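Local coordinates for protein insecticidal Delta-Endotoxin Cry8Ea1 (Bacillus Thuringiensis, PDB 3EB7) that kills the larvae of the underground pest Holotrichia parallela, probably by forming pores in midgut membranes as other three-domain Cry toxins do, at residues A[210-213]-A[214-218]; A[394-398]-A[399-403]. All blocks are in the same frame, centred on the assembly; numbering follows the deposited sequence.

Interaction 1: residues A[210-213]-A[214-218]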
# COMPACT_ATOMS: atom_id res chain seq x y z
N GLU A 210 3.97 -9.25 1.03
CA GLU A 210 3.82 -9.19 2.47
C GLU A 210 4.50 -7.99 3.08
O GLU A 210 3.95 -7.40 3.99
CB GLU A 210 4.33 -10.47 3.14
CG GLU A 210 3.38 -11.66 2.93
CD GLU A 210 3.64 -12.81 3.93
OE1 GLU A 210 4.26 -12.58 5.03
OE2 GLU A 210 3.20 -13.94 3.61
N MET A 211 5.68 -7.64 2.59
CA MET A 211 6.44 -6.50 3.14
C MET A 211 5.99 -5.14 2.65
O MET A 211 6.22 -4.15 3.31
CB MET A 211 7.96 -6.68 2.93
CG MET A 211 8.52 -7.96 3.57
SD MET A 211 8.11 -8.12 5.34
CE MET A 211 9.47 -7.15 6.01
N THR A 212 5.35 -5.09 1.49
CA THR A 212 4.66 -3.89 1.09
C THR A 212 3.56 -3.61 2.12
O THR A 212 3.44 -2.48 2.60
CB THR A 212 4.01 -4.08 -0.27
OG1 THR A 212 5.02 -4.42 -1.23
CG2 THR A 212 3.26 -2.78 -0.73
N LEU A 213 2.76 -4.64 2.42
CA LEU A 213 1.70 -4.58 3.43
C LEU A 213 2.22 -4.29 4.84
O LEU A 213 1.64 -3.46 5.53
CB LEU A 213 0.89 -5.89 3.46
CG LEU A 213 0.13 -6.25 2.21
CD1 LEU A 213 -0.28 -7.69 2.25
CD2 LEU A 213 -1.07 -5.31 2.00
N SER A 214 3.29 -4.96 5.26
CA SER A 214 3.79 -4.90 6.65
C SER A 214 4.82 -3.82 6.96
O SER A 214 5.16 -3.59 8.13
CB SER A 214 4.41 -6.25 7.07
OG SER A 214 3.53 -7.33 6.82
N VAL A 215 5.38 -3.20 5.92
CA VAL A 215 6.50 -2.32 6.12
C VAL A 215 6.25 -1.06 5.33
O VAL A 215 6.05 -0.02 5.90
CB VAL A 215 7.89 -2.97 5.76
CG1 VAL A 215 9.03 -1.89 5.85
CG2 VAL A 215 8.23 -4.09 6.69
N LEU A 216 6.24 -1.18 4.01
CA LEU A 216 6.03 -0.04 3.12
C LEU A 216 4.77 0.77 3.36
O LEU A 216 4.83 1.99 3.40
CB LEU A 216 6.14 -0.45 1.64
CG LEU A 216 7.48 -1.05 1.20
CD1 LEU A 216 7.39 -1.19 -0.26
CD2 LEU A 216 8.75 -0.19 1.65
N ASP A 217 3.63 0.09 3.50
CA ASP A 217 2.32 0.79 3.67
C ASP A 217 2.28 1.66 4.92
O ASP A 217 1.78 2.79 4.87
CB ASP A 217 1.12 -0.19 3.65
CG ASP A 217 0.81 -0.75 2.21
OD1 ASP A 217 1.46 -0.25 1.22
OD2 ASP A 217 -0.06 -1.68 2.08
N ILE A 218 2.79 1.17 6.06
CA ILE A 218 2.76 2.04 7.26
C ILE A 218 3.80 3.19 7.17
O ILE A 218 3.56 4.30 7.60
CB ILE A 218 2.88 1.25 8.62
CG1 ILE A 218 2.44 2.15 9.78
CG2 ILE A 218 4.30 0.73 8.86
CD1 ILE A 218 1.03 2.70 9.64
O HOH W 1 2.48 -1.63 7.03
O HOH W 2 -1.14 -2.42 4.80
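Met211 O is gripped by two successive backbone amides. Leu216 N reaches it at 3.1 Å in a fairly straight bond, N-H...O 160°, lying in the carbonyl plane; Val215 N is nearer, at 2.9 Å, but so bent that its bond is weak. One residue on, Thr212 O takes Asp217 N at 2.7 Å. Both Leu216 and Asp217 thus bond five residues back, whereas Ser214 N still bonds four back, to Glu210 O. The Ser214 hydroxyl also lies close to Glu210 O, and it has Gln54 on helix 47-59 as another partner.

Leu213 O is left to water: one water bridges it to Ile218 N, taking the place of a direct helical bond, and a second water links it to Asp217 OD2, lying 3.0 Å from that oxygen. The same OD2 forms a salt bridge with Arg240, which should favour a charged carboxylate in this buried place. Asp217 and Leu213 run side by side, with OD2 3.8 Å from Leu213 CD2.

On the apolar side, the bent Met211 chain (chi2 -54°, chi3 -85°) brings CE to Val215 CG2 at 3.4 Å, a tight methyl-methyl contact. Both residues also touch Leu133 of helix 133-153. Leu216 leans its CD1 over Thr212, whose hydroxyl turns back to Arg208 O.

The switch to five-residue bonds is a pi-type turn, or pi-bulge, within a buried part of helix 198-220, in the alpha-helical bundle that forms the N-terminal domain of three-domain Cry toxins.

Interaction 2: residues A[394-398]-A[399-403]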
# COMPACT_ATOMS: atom_id res chain seq x y z
N ASP A 394 -7.82 -18.67 -1.05
CA ASP A 394 -8.76 -17.74 -0.47
C ASP A 394 -7.95 -16.49 -0.33
O ASP A 394 -6.97 -16.46 0.40
CB ASP A 394 -9.23 -18.28 0.89
CG ASP A 394 -10.08 -17.28 1.69
OD1 ASP A 394 -10.53 -17.66 2.81
OD2 ASP A 394 -10.30 -16.14 1.25
N SER A 395 -8.36 -15.45 -1.04
CA SER A 395 -7.57 -14.23 -1.11
C SER A 395 -7.44 -13.52 0.25
O SER A 395 -6.45 -12.80 0.52
CB SER A 395 -8.15 -13.29 -2.19
OG SER A 395 -9.39 -12.78 -1.79
N GLU A 396 -8.42 -13.74 1.11
CA GLU A 396 -8.44 -13.09 2.44
C GLU A 396 -7.37 -13.62 3.37
O GLU A 396 -7.16 -13.06 4.42
CB GLU A 396 -9.80 -13.23 3.13
CG GLU A 396 -10.89 -12.42 2.45
CD GLU A 396 -12.16 -12.38 3.28
OE1 GLU A 396 -12.79 -11.30 3.34
OE2 GLU A 396 -12.52 -13.43 3.88
N VAL A 397 -6.72 -14.70 3.00
CA VAL A 397 -5.56 -15.18 3.73
C VAL A 397 -4.35 -14.22 3.49
O VAL A 397 -3.60 -13.88 4.40
CB VAL A 397 -5.24 -16.68 3.35
CG1 VAL A 397 -3.89 -17.14 3.90
CG2 VAL A 397 -6.36 -17.59 3.83
N GLU A 398 -4.19 -13.78 2.24
CA GLU A 398 -3.08 -12.89 1.84
C GLU A 398 -3.47 -11.42 1.98
O GLU A 398 -2.68 -10.60 2.45
CB GLU A 398 -2.64 -13.25 0.42
CG GLU A 398 -2.44 -14.75 0.25
CD GLU A 398 -1.87 -15.18 -1.09
OE1 GLU A 398 -1.73 -16.41 -1.34
OE2 GLU A 398 -1.53 -14.30 -1.91
N LEU A 399 -4.72 -11.11 1.65
CA LEU A 399 -5.32 -9.77 1.75
C LEU A 399 -6.57 -9.68 2.68
O LEU A 399 -7.73 -9.44 2.20
CB LEU A 399 -5.67 -9.32 0.32
CG LEU A 399 -4.47 -9.16 -0.61
CD1 LEU A 399 -4.92 -8.78 -1.98
CD2 LEU A 399 -3.47 -8.12 -0.07
N PRO A 400 -6.36 -9.85 4.01
CA PRO A 400 -7.49 -9.91 4.95
C PRO A 400 -8.24 -8.61 5.08
O PRO A 400 -7.71 -7.56 4.71
CB PRO A 400 -6.84 -10.29 6.31
CG PRO A 400 -5.45 -9.76 6.21
CD PRO A 400 -5.07 -10.01 4.72
N PRO A 401 -9.47 -8.66 5.61
CA PRO A 401 -10.16 -7.41 5.98
C PRO A 401 -9.42 -6.67 7.11
O PRO A 401 -8.54 -7.25 7.77
CB PRO A 401 -11.55 -7.91 6.44
CG PRO A 401 -11.70 -9.22 5.86
CD PRO A 401 -10.32 -9.84 5.84
N GLU A 402 -9.77 -5.40 7.29
CA GLU A 402 -9.11 -4.53 8.24
C GLU A 402 -9.56 -4.81 9.68
O GLU A 402 -8.97 -4.31 10.64
CB GLU A 402 -9.39 -3.05 7.89
CG GLU A 402 -8.57 -2.58 6.69
CD GLU A 402 -8.84 -1.14 6.26
OE1 GLU A 402 -9.52 -0.40 7.02
OE2 GLU A 402 -8.35 -0.75 5.15
N THR A 403 -10.62 -5.61 9.79
CA THR A 403 -11.20 -6.01 11.07
C THR A 403 -12.06 -7.27 10.87
O THR A 403 -12.49 -7.57 9.73
CB THR A 403 -12.08 -4.88 11.67
OG1 THR A 403 -12.50 -5.23 12.99
CG2 THR A 403 -13.34 -4.64 10.83
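A short, weakly bonded helix, 395-398, capped by Asp394 and followed by a Pro-Pro pair, leads out of edge strand 389-394 of an antiparallel sheet in the middle domain of this three-domain toxin. The turn is closed by Leu399 N, which meets Ser395 O at 2.7 Å in a nearly straight bond, N-H...O 166°. At the N-cap, Asp394 OD2 accepts Glu396 N at 3.1 Å from above the carboxylate plane.

Pro400 comes next and has no N-H to continue the helical pattern. Glu396 O instead faces its ring carbons, with Pro400 CB 3.4 Å away, while Pro400 CD lies against Glu398 O, 3.3 Å away. Leu399 carries its CD2 alongside the Glu398 carbonyl, and its side chain packs on Trp432 of strand 427-434. Glu398 itself turns its carboxylate away from the prolines, to a salt bridge with Arg209 and the backbone N of Asp245.

Glu396, by contrast, does reach the prolines. Its chain, extended beyond CG (chi2 -170°), crosses the Pro401 ring at about a right angle, and OE1, which also accepts Asn408 ND2, rests 3.4 Å from Pro401 CG.

Interaction 1 is wholly buried in a helix of the N-terminal bundle, while interaction 2 is only partly buried, just past the end of an edge strand in the middle domain. Both are irregular helical turns. In 210-218 the helix widens and carries on, with a water standing in for one backbone hydrogen bond; in 394-403 it stops, and prolines take the chain into a loop. The two meet where the domains abut: Leu213 CD1 packs on Leu399 CD2 at 4.0 Å and against the Glu398 carbonyl. Beside this apolar contact runs a charged link, since Arg209, one residue before 210-218, pairs with Glu398.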